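PDB 6D6J: HIT family hydrolase from Legionella pneumophila subsp. pneumophila, which binds zinc and probably hydrolyses nucleotide conjugates, as other histidine triad (HIT) proteins do. Local coordinates for residues Leu12-Lys15 with Ile16-Glu20; Ile71-Arg74 with Ala75-Ala79; Val26-Lys30 with Asn31-Phe35; Asp64-Leu67 with Leu68-Leu72. All blocks are in the same frame, centred on the assembly; numbering follows the deposited sequence.

Contact 1 of 4, residues Leu12-Lys15 with Ile16-Glu20. With ZN (zinc ion), chain G.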
loop_
_atom_site.group_PDB
_atom_site.type_symbol
_atom_site.label_atom_id
_atom_site.label_comp_id
_atom_site.label_asym_id
_atom_site.label_seq_id
_atom_site.Cartn_x
_atom_site.Cartn_y
_atom_site.Cartn_z
ATOM N N LEU B 12 -5.322 -19.236 -6.446
ATOM C CA LEU B 12 -4.489 -19.773 -5.371
ATOM C C LEU B 12 -4.884 -19.205 -4.013
ATOM O O LEU B 12 -4.907 -19.929 -3.006
ATOM C CB LEU B 12 -3.028 -19.430 -5.659
ATOM C CG LEU B 12 -1.999 -19.917 -4.642
ATOM C CD1 LEU B 12 -1.940 -21.421 -4.697
ATOM C CD2 LEU B 12 -0.625 -19.342 -4.942
ATOM N N PHE B 13 -5.188 -17.907 -3.955
ATOM C CA PHE B 13 -5.482 -17.304 -2.663
ATOM C C PHE B 13 -6.868 -17.669 -2.162
ATOM O O PHE B 13 -7.053 -17.793 -0.945
ATOM C CB PHE B 13 -5.265 -15.793 -2.713
ATOM C CG PHE B 13 -3.802 -15.387 -2.788
ATOM C CD1 PHE B 13 -2.782 -16.332 -2.745
ATOM C CD2 PHE B 13 -3.457 -14.059 -2.927
ATOM C CE1 PHE B 13 -1.440 -15.945 -2.810
ATOM C CE2 PHE B 13 -2.110 -13.668 -3.004
ATOM C CZ PHE B 13 -1.104 -14.611 -2.947
ATOM N N CYS B 14 -7.838 -17.880 -3.067
ATOM C CA CYS B 14 -9.108 -18.442 -2.625
ATOM C C CYS B 14 -8.902 -19.836 -2.056
ATOM O O CYS B 14 -9.496 -20.193 -1.031
ATOM C CB CYS B 14 -10.111 -18.467 -3.779
ATOM S SG CYS B 14 -10.880 -16.849 -4.144
ATOM N N LYS B 15 -8.049 -20.639 -2.695
ATOM C CA LYS B 15 -7.778 -21.972 -2.165
ATOM C C LYS B 15 -7.161 -21.911 -0.776
ATOM O O LYS B 15 -7.535 -22.700 0.108
ATOM C CB LYS B 15 -6.896 -22.761 -3.125
ATOM C CG LYS B 15 -7.616 -23.170 -4.406
ATOM C CD LYS B 15 -6.666 -23.906 -5.339
ATOM C CE LYS B 15 -7.292 -24.193 -6.697
ATOM N NZ LYS B 15 -6.288 -24.738 -7.659
ATOM N N ILE B 16 -6.219 -20.985 -0.558
ATOM C CA ILE B 16 -5.648 -20.809 0.773
ATOM C C ILE B 16 -6.728 -20.383 1.756
ATOM O O ILE B 16 -6.819 -20.913 2.869
ATOM C CB ILE B 16 -4.478 -19.808 0.724
ATOM C CG1 ILE B 16 -3.291 -20.445 -0.024
ATOM C CG2 ILE B 16 -4.068 -19.374 2.136
ATOM C CD1 ILE B 16 -2.108 -19.508 -0.284
ATOM N N ALA B 17 -7.571 -19.419 1.356
ATOM C CA ALA B 17 -8.620 -18.934 2.244
ATOM C C ALA B 17 -9.659 -20.001 2.532
ATOM O O ALA B 17 -10.377 -19.898 3.528
ATOM C CB ALA B 17 -9.299 -17.703 1.633
ATOM N N GLN B 18 -9.756 -21.019 1.679
ATOM C CA GLN B 18 -10.706 -22.110 1.837
ATOM C C GLN B 18 -10.080 -23.347 2.474
ATOM O O GLN B 18 -10.728 -24.397 2.540
ATOM C CB GLN B 18 -11.354 -22.427 0.485
ATOM C CG GLN B 18 -12.220 -21.268 -0.017
ATOM C CD GLN B 18 -12.555 -21.326 -1.502
ATOM O OE1 GLN B 18 -12.526 -22.386 -2.117
ATOM N NE2 GLN B 18 -12.878 -20.173 -2.079
ATOM N N GLY B 19 -8.840 -23.242 2.955
ATOM C CA GLY B 19 -8.219 -24.355 3.654
ATOM C C GLY B 19 -7.729 -25.481 2.772
ATOM O O GLY B 19 -7.404 -26.554 3.281
ATOM N N GLU B 20 -7.633 -25.269 1.463
ATOM C CA GLU B 20 -7.321 -26.343 0.531
ATOM C C GLU B 20 -5.837 -26.455 0.201
ATOM O O GLU B 20 -5.423 -27.465 -0.376
ATOM C CB GLU B 20 -8.117 -26.131 -0.757
ATOM C CG GLU B 20 -9.625 -26.184 -0.520
ATOM C CD GLU B 20 -10.427 -25.817 -1.744
ATOM O OE1 GLU B 20 -9.817 -25.580 -2.806
ATOM O OE2 GLU B 20 -11.666 -25.770 -1.641
HETATM ZN ZN ZN G . -9.323 -15.502 -5.147
#

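Contact 2 of 4, residues Ile71-Arg74 with Ala75-Ala79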
loop_
_atom_site.group_PDB
_atom_site.type_symbol
_atom_site.label_atom_id
_atom_site.label_comp_id
_atom_site.label_asym_id
_atom_site.label_seq_id
_atom_site.Cartn_x
_atom_site.Cartn_y
_atom_site.Cartn_z
ATOM N N ILE B 71 -7.915 -3.882 5.273
ATOM C CA ILE B 71 -6.723 -4.684 5.006
ATOM C C ILE B 71 -5.471 -3.920 5.414
ATOM O O ILE B 71 -4.556 -4.477 6.038
ATOM C CB ILE B 71 -6.717 -5.105 3.527
ATOM C CG1 ILE B 71 -7.771 -6.192 3.303
ATOM C CG2 ILE B 71 -5.330 -5.545 3.070
ATOM C CD1 ILE B 71 -8.102 -6.415 1.846
ATOM N N LEU B 72 -5.417 -2.631 5.078
ATOM C CA LEU B 72 -4.290 -1.784 5.454
ATOM C C LEU B 72 -4.200 -1.621 6.970
ATOM O O LEU B 72 -3.114 -1.754 7.554
ATOM C CB LEU B 72 -4.436 -0.439 4.747
ATOM C CG LEU B 72 -3.460 0.659 5.127
ATOM C CD1 LEU B 72 -2.028 0.227 4.918
ATOM C CD2 LEU B 72 -3.749 1.908 4.303
ATOM N N ILE B 73 -5.335 -1.382 7.630
ATOM C CA ILE B 73 -5.334 -1.270 9.083
ATOM C C ILE B 73 -4.886 -2.579 9.721
ATOM O O ILE B 73 -4.081 -2.580 10.659
ATOM C CB ILE B 73 -6.716 -0.815 9.578
ATOM C CG1 ILE B 73 -7.000 0.621 9.116
ATOM C CG2 ILE B 73 -6.802 -0.903 11.109
ATOM C CD1 ILE B 73 -8.472 1.003 9.178
ATOM N N ARG B 74 -5.378 -3.715 9.219
ATOM C CA ARG B 74 -4.935 -4.987 9.772
ATOM C C ARG B 74 -3.439 -5.182 9.564
ATOM O O ARG B 74 -2.746 -5.680 10.463
ATOM C CB ARG B 74 -5.738 -6.145 9.189
ATOM C CG ARG B 74 -5.271 -7.534 9.687
ATOM C CD ARG B 74 -5.184 -7.604 11.221
ATOM N NE ARG B 74 -6.433 -7.186 11.859
ATOM C CZ ARG B 74 -6.614 -7.075 13.170
ATOM N NH1 ARG B 74 -5.601 -7.300 14.005
ATOM N NH2 ARG B 74 -7.797 -6.691 13.641
ATOM N N ALA B 75 -2.909 -4.771 8.403
ATOM C CA ALA B 75 -1.466 -4.902 8.195
ATOM C C ALA B 75 -0.658 -4.134 9.237
ATOM O O ALA B 75 0.364 -4.637 9.721
ATOM C CB ALA B 75 -1.076 -4.453 6.797
ATOM N N LYS B 76 -1.099 -2.926 9.618
ATOM C CA LYS B 76 -0.350 -2.169 10.622
ATOM C C LYS B 76 -0.470 -2.788 12.008
ATOM O O LYS B 76 0.478 -2.721 12.799
ATOM C CB LYS B 76 -0.655 -0.658 10.594
ATOM C CG LYS B 76 -2.010 -0.139 11.048
ATOM C CD LYS B 76 -2.184 -0.015 12.598
ATOM C CE LYS B 76 -1.147 0.825 13.353
ATOM N NZ LYS B 76 -1.709 1.270 14.683
ATOM N N LYS B 77 -1.614 -3.405 12.322
ATOM C CA LYS B 77 -1.730 -4.103 13.604
ATOM C C LYS B 77 -0.844 -5.339 13.604
ATOM O O LYS B 77 -0.145 -5.618 14.588
ATOM C CB LYS B 77 -3.193 -4.473 13.862
ATOM C CG LYS B 77 -4.104 -3.271 14.061
ATOM C CD LYS B 77 -5.558 -3.683 14.291
ATOM C CE LYS B 77 -6.412 -2.472 14.611
ATOM N NZ LYS B 77 -7.825 -2.860 14.820
ATOM N N LEU B 78 -0.842 -6.068 12.488
ATOM C CA LEU B 78 -0.047 -7.275 12.360
ATOM C C LEU B 78 1.443 -6.969 12.424
ATOM O O LEU B 78 2.215 -7.738 13.005
ATOM C CB LEU B 78 -0.419 -7.924 11.033
ATOM C CG LEU B 78 0.262 -9.237 10.699
ATOM C CD1 LEU B 78 -0.075 -10.323 11.748
ATOM C CD2 LEU B 78 -0.180 -9.676 9.326
ATOM N N ALA B 79 1.870 -5.851 11.823
ATOM C CA ALA B 79 3.282 -5.469 11.894
ATOM C C ALA B 79 3.737 -5.282 13.340
ATOM O O ALA B 79 4.880 -5.623 13.691
ATOM C CB ALA B 79 3.529 -4.196 11.086
#

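Contact 3 of 4, residues Val26-Lys30 with Asn31-Phe35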
loop_
_atom_site.group_PDB
_atom_site.type_symbol
_atom_site.label_atom_id
_atom_site.label_comp_id
_atom_site.label_asym_id
_atom_site.label_seq_id
_atom_site.Cartn_x
_atom_site.Cartn_y
_atom_site.Cartn_z
ATOM N N VAL B 26 -1.407 -16.202 10.061
ATOM C CA VAL B 26 -1.036 -15.400 11.219
ATOM C C VAL B 26 -2.169 -14.519 11.710
ATOM O O VAL B 26 -2.067 -13.956 12.812
ATOM C CB VAL B 26 0.244 -14.580 10.953
ATOM C CG1 VAL B 26 1.408 -15.518 10.660
ATOM C CG2 VAL B 26 0.038 -13.606 9.802
ATOM N N PHE B 27 -3.256 -14.393 10.954
ATOM C CA PHE B 27 -4.406 -13.635 11.410
ATOM C C PHE B 27 -5.611 -14.084 10.614
ATOM O O PHE B 27 -5.509 -14.312 9.409
ATOM C CB PHE B 27 -4.237 -12.118 11.238
ATOM C CG PHE B 27 -5.495 -11.357 11.576
ATOM C CD1 PHE B 27 -5.811 -11.051 12.907
ATOM C CD2 PHE B 27 -6.409 -11.017 10.583
ATOM C CE1 PHE B 27 -7.004 -10.394 13.226
ATOM C CE2 PHE B 27 -7.589 -10.368 10.899
ATOM C CZ PHE B 27 -7.884 -10.054 12.213
ATOM N N GLU B 28 -6.767 -14.132 11.273
ATOM C CA GLU B 28 -8.004 -14.354 10.549
ATOM C C GLU B 28 -9.157 -13.685 11.285
ATOM O O GLU B 28 -9.258 -13.777 12.510
ATOM C CB GLU B 28 -8.275 -15.850 10.393
ATOM C CG GLU B 28 -9.530 -16.177 9.619
ATOM C CD GLU B 28 -9.669 -17.659 9.319
ATOM O OE1 GLU B 28 -8.896 -18.480 9.871
ATOM O OE2 GLU B 28 -10.550 -17.999 8.515
ATOM N N ASP B 29 -10.013 -12.993 10.530
ATOM C CA ASP B 29 -11.306 -12.575 11.073
ATOM C C ASP B 29 -12.380 -12.922 10.052
ATOM O O ASP B 29 -12.123 -13.715 9.138
ATOM C CB ASP B 29 -11.297 -11.108 11.567
ATOM C CG ASP B 29 -11.249 -10.069 10.443
ATOM O OD1 ASP B 29 -11.453 -10.397 9.246
ATOM O OD2 ASP B 29 -11.012 -8.885 10.764
ATOM N N LYS B 30 -13.584 -12.371 10.199
ATOM C CA LYS B 30 -14.667 -12.768 9.299
ATOM C C LYS B 30 -14.428 -12.355 7.852
ATOM O O LYS B 30 -15.030 -12.943 6.949
ATOM C CB LYS B 30 -15.991 -12.152 9.758
ATOM C CG LYS B 30 -16.367 -12.441 11.197
ATOM C CD LYS B 30 -16.776 -13.871 11.395
ATOM C CE LYS B 30 -17.466 -14.022 12.744
ATOM N NZ LYS B 30 -18.261 -15.273 12.798
ATOM N N ASN B 31 -13.570 -11.365 7.607
ATOM C CA ASN B 31 -13.413 -10.789 6.276
ATOM C C ASN B 31 -12.015 -10.863 5.698
ATOM O O ASN B 31 -11.865 -10.703 4.483
ATOM C CB ASN B 31 -13.814 -9.315 6.311
ATOM C CG ASN B 31 -15.203 -9.141 6.802
ATOM O OD1 ASN B 31 -16.132 -9.620 6.174
ATOM N ND2 ASN B 31 -15.356 -8.501 7.954
ATOM N N ILE B 32 -10.998 -11.054 6.525
ATOM C CA ILE B 32 -9.605 -10.837 6.162
ATOM C C ILE B 32 -8.791 -12.022 6.655
ATOM O O ILE B 32 -9.067 -12.576 7.727
ATOM C CB ILE B 32 -9.098 -9.500 6.765
ATOM C CG1 ILE B 32 -9.778 -8.322 6.051
ATOM C CG2 ILE B 32 -7.560 -9.395 6.732
ATOM C CD1 ILE B 32 -9.637 -6.991 6.727
ATOM N N LEU B 33 -7.788 -12.416 5.871
ATOM C CA LEU B 33 -6.852 -13.461 6.252
ATOM C C LEU B 33 -5.436 -12.960 6.000
ATOM O O LEU B 33 -5.190 -12.256 5.014
ATOM C CB LEU B 33 -7.094 -14.705 5.375
ATOM C CG LEU B 33 -6.331 -15.978 5.718
ATOM C CD1 LEU B 33 -6.894 -16.590 7.003
ATOM C CD2 LEU B 33 -6.402 -16.964 4.581
ATOM N N ALA B 34 -4.501 -13.320 6.874
ATOM C CA ALA B 34 -3.099 -12.984 6.658
ATOM C C ALA B 34 -2.255 -14.232 6.825
ATOM O O ALA B 34 -2.507 -15.046 7.719
ATOM C CB ALA B 34 -2.598 -11.893 7.601
ATOM N N PHE B 35 -1.253 -14.379 5.966
ATOM C CA PHE B 35 -0.436 -15.586 5.953
ATOM C C PHE B 35 0.942 -15.252 5.400
ATOM O O PHE B 35 1.150 -14.207 4.774
ATOM C CB PHE B 35 -1.120 -16.726 5.163
ATOM C CG PHE B 35 -1.512 -16.354 3.761
ATOM C CD1 PHE B 35 -2.728 -15.735 3.507
ATOM C CD2 PHE B 35 -0.675 -16.646 2.691
ATOM C CE1 PHE B 35 -3.087 -15.397 2.209
ATOM C CE2 PHE B 35 -1.033 -16.301 1.396
ATOM C CZ PHE B 35 -2.236 -15.680 1.161
HETATM O O HOH W 1 -12.769 -7.350 9.125
#

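Contact 4 of 4, residues Asp64-Leu67 with Leu68-Leu72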
loop_
_atom_site.group_PDB
_atom_site.type_symbol
_atom_site.label_atom_id
_atom_site.label_comp_id
_atom_site.label_asym_id
_atom_site.label_seq_id
_atom_site.Cartn_x
_atom_site.Cartn_y
_atom_site.Cartn_z
ATOM N N ASP B 64 -16.317 -1.764 -1.915
ATOM C CA ASP B 64 -15.269 -2.573 -1.297
ATOM C C ASP B 64 -14.148 -1.708 -0.727
ATOM O O ASP B 64 -13.132 -2.247 -0.272
ATOM C CB ASP B 64 -14.686 -3.577 -2.304
ATOM C CG ASP B 64 -15.602 -4.766 -2.587
ATOM O OD1 ASP B 64 -16.075 -5.393 -1.635
ATOM O OD2 ASP B 64 -15.810 -5.090 -3.768
ATOM N N SER B 65 -14.292 -0.378 -0.755
ATOM C CA SER B 65 -13.166 0.457 -0.349
ATOM C C SER B 65 -12.910 0.396 1.148
ATOM O O SER B 65 -11.755 0.483 1.562
ATOM C CB SER B 65 -13.338 1.897 -0.830
ATOM O OG SER B 65 -14.433 2.513 -0.173
ATOM N N GLU B 66 -13.954 0.230 1.966
ATOM C CA GLU B 66 -13.752 0.050 3.401
ATOM C C GLU B 66 -13.004 -1.248 3.698
ATOM O O GLU B 66 -12.091 -1.271 4.529
ATOM C CB GLU B 66 -15.101 0.085 4.120
ATOM C CG GLU B 66 -14.963 -0.145 5.632
ATOM C CD GLU B 66 -16.271 0.019 6.372
ATOM O OE1 GLU B 66 -16.382 0.945 7.209
ATOM O OE2 GLU B 66 -17.195 -0.774 6.110
ATOM N N LEU B 67 -13.369 -2.336 3.015
ATOM C CA LEU B 67 -12.617 -3.581 3.130
ATOM C C LEU B 67 -11.140 -3.373 2.802
ATOM O O LEU B 67 -10.252 -3.861 3.518
ATOM C CB LEU B 67 -13.256 -4.631 2.215
ATOM C CG LEU B 67 -12.523 -5.957 2.067
ATOM C CD1 LEU B 67 -12.451 -6.726 3.389
ATOM C CD2 LEU B 67 -13.223 -6.788 0.990
ATOM N N LEU B 68 -10.855 -2.632 1.730
ATOM C CA LEU B 68 -9.468 -2.381 1.354
ATOM C C LEU B 68 -8.739 -1.583 2.436
ATOM O O LEU B 68 -7.597 -1.903 2.800
ATOM C CB LEU B 68 -9.414 -1.664 0.002
ATOM C CG LEU B 68 -8.004 -1.586 -0.606
ATOM C CD1 LEU B 68 -7.486 -2.972 -0.990
ATOM C CD2 LEU B 68 -7.983 -0.655 -1.812
ATOM N N ALA B 69 -9.391 -0.553 2.982
ATOM C CA ALA B 69 -8.783 0.197 4.077
ATOM C C ALA B 69 -8.559 -0.693 5.287
ATOM O O ALA B 69 -7.548 -0.563 5.986
ATOM C CB ALA B 69 -9.677 1.375 4.449
ATOM N N ASN B 70 -9.477 -1.626 5.536
ATOM C CA ASN B 70 -9.344 -2.499 6.695
ATOM C C ASN B 70 -8.222 -3.511 6.516
ATOM O O ASN B 70 -7.609 -3.933 7.506
ATOM C CB ASN B 70 -10.681 -3.164 7.010
ATOM C CG ASN B 70 -11.642 -2.205 7.672
ATOM O OD1 ASN B 70 -11.226 -1.171 8.204
ATOM N ND2 ASN B 70 -12.914 -2.516 7.616
ATOM N N ILE B 71 -7.915 -3.882 5.273
ATOM C CA ILE B 71 -6.723 -4.684 5.006
ATOM C C ILE B 71 -5.471 -3.920 5.414
ATOM O O ILE B 71 -4.556 -4.477 6.038
ATOM C CB ILE B 71 -6.717 -5.105 3.527
ATOM C CG1 ILE B 71 -7.771 -6.192 3.303
ATOM C CG2 ILE B 71 -5.330 -5.545 3.070
ATOM C CD1 ILE B 71 -8.102 -6.415 1.846
ATOM N N LEU B 72 -5.417 -2.631 5.078
ATOM C CA LEU B 72 -4.290 -1.784 5.454
ATOM C C LEU B 72 -4.200 -1.621 6.970
ATOM O O LEU B 72 -3.114 -1.754 7.554
ATOM C CB LEU B 72 -4.436 -0.439 4.747
ATOM C CG LEU B 72 -3.460 0.659 5.127
ATOM C CD1 LEU B 72 -2.028 0.227 4.918
ATOM C CD2 LEU B 72 -3.749 1.908 4.303
HETATM O O HOH W 2 -14.612 0.097 9.122
#

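Contact 1 of 4, residues Leu12-Lys15 with Ile16-Glu20
I16 reaches back over the preceding helical turn towards L12 and F13. Its CB lies 3.7 Å from F13 O, and CG1 comes to 3.4 Å from L12 O. CG1 sits anti to the carbonyl carbon (chi1 -70°), and with the chain extended beyond it CD1 ends near both residues, 4.1 Å from F13 CD1 and a looser 4.4 Å from L12 CG. The side chains of F13 and I16 run side by side, and F13 continues into edge-to-face contacts with the rings of H107 and F35. Backbone hydrogen bonds I16 N to L12 O and A17 N to F13 O hold this turn. On another side of the helix, C14 SG binds the zinc ion at 2.3 Å, while C14 CB meets Q18 NE2. The helix then stops: E20 N bonds to K15 O at 2.9 Å and G19 N to I16 O, with G19 at positive phi. E20 also crosses K15 at about a right angle, its OE1 3.6 Å from K15 CG; the carboxylate meets aliphatic chain, and the charged ends do not pair. This is a Schellman motif closing a short helix that carries one cysteine of a CxxC zinc site, completed by C11, H53 and H105.

Contact 2 of 4, residues Ile71-Arg74 with Ala75-Ala79
R74 and K77 meet because their side chains leave the helix differently: R74 CG is anti to the backbone N (chi1 177°) and its chain bends at chi2 and chi3, whereas K77 CG is anti to the carbonyl carbon (chi1 -66°) and runs on extended. Both belong to helix 62-81, the long helix packed against the antiparallel sheet of the HIT fold, and the pair is an i to i+3 contact along it. The two side chains cross at about a right angle, with K77 CD over one face of the R74 guanidinium, 3.5 Å above its plane and displaced toward the rim. Aliphatic carbon thus lies against the flat cation. R74 NH2 and K77 NZ are 4.0 Å apart, a proximity that would be unfavourable by itself; the salt bridge from K77 NZ to D62 of the second subunit probably offsets it. I73 lies alongside K77, pointing the same way, with CG2 3.9 Å from K77 CE. K76 takes a different course: its bent chain brings CG to 3.2 Å from I73 O before NZ leaves to bond with V60 O and N58 O of the second subunit. A75 and L78 turn to the sheet, where A75 touches I48, L91 and L108 and L78 touches L46 and L110. Regular i to i+4 hydrogen bonds run from A75 N to I71 O through L78 N to R74 O. In the last of them, L78 N bonds R74 O at 2.8 Å, and L78 CB lies 3.3 Å from the same oxygen.

Contact 3 of 4, residues Val26-Lys30 with Asn31-Phe35
E28 lies across L33, CD1 of the leucine resting 3.7 Å from both E28 CB and E28 CG. E28 CG is anti to the backbone N (chi1 -179°) and the extended chain, carboxylate included, lies along the leucine methyl, with OE2 in a salt bridge to K51. The next pair along, F27 and A34, projects from the other face of the sheet, where their CB atoms are 4.0 Å apart and V26 CG2 also packs on A34 CB. Strands 25-28 and 32-36 form an antiparallel beta hairpin at the edge of the sheet within the chain, with E28 and L33 a non-hydrogen-bonded pair. V26 and F27 both face A34 in a classic beta bulge: V26 N bonds A34 O at 2.8 Å, F27 N reaches the same oxygen only weakly, and A34 N returns a bond to F27 O. At the turn, D29 CG stands between its backbone N and carbonyl carbon (chi1 72°), and OD1 takes two amides, each at 2.8 Å: N31 N fairly straight, from above the carboxylate plane, and I32 N nearly along the C-O axis but bent at its hydrogen (133°). D29 N in turn bonds I32 O. The other carboxylate oxygen, D29 OD2, accepts from a water that also accepts from N31 ND2.

Contact 4 of 4, residues Asp64-Leu67 with Leu68-Leu72
E66 and N70 lie side by side along one flank of the helix and point the same way, linked at their ends only weakly, through a water. Their carboxylate and amide planes are only 17° apart, and E66 CG is 3.7 Å from N70 ND2. The water donates a weak bond to E66 OE1 at 2.7 Å and accepts another from N70 ND2. With N70 CG anti to the carbonyl carbon (chi1 -76°), the amide folds back along the preceding turn, and its CG lies 3.3 Å from E66 O. That oxygen is bonded by N70 N; the side-chain amide merely lies close to it.

The apolar contact is on another side. L67 CG is 4.5 Å from I71 CD1, a light touch, while the isoleucine CG1 lies 3.4 Å from L67 O. L68 CB similarly lies against S65 O before its branch leads away from this turn.

Backbone bonds tie the segments together in the alpha-helical i to i+4 pattern: L68 N to D64 O, A69 N to S65 O, N70 N to E66 O and I71 N to L67 O. The last is 2.9 Å long. The polar ends of D64 and S65 have partners outside the segments: D64 OD1 forms a salt bridge to K52 and S65 OG a hydrogen bond to D62 O.

Within helix 62-81, L67 and I71 lean on I32 of strand 32-36 and on P50 of strand 44-50, L68 packs on F93 of strand 89-95, and S65, L68, N70 and L72 also pack against the second subunit.

How the contacts relate
Along the chain, contact 1 on helix 12-17 comes first, then the hairpin of contact 3, then contacts 4 and 2 on successive turns of helix 62-81, overlapping at I71 and L72. The hairpin lies between the two helices. Its L33 and F35 pack on A17, I16 and F13 of contact 1, while V26, F27, I32 and A34 meet L78, R74 and I71 of contact 2, and N31 and I32 touch L67 of contact 4. Contact 1 is centred about 20 Å from contacts 2 and 4 and touches neither. The sheet therefore separates the zinc-binding helix, beside the predicted active-site H107, from the long helix that meets the second subunit.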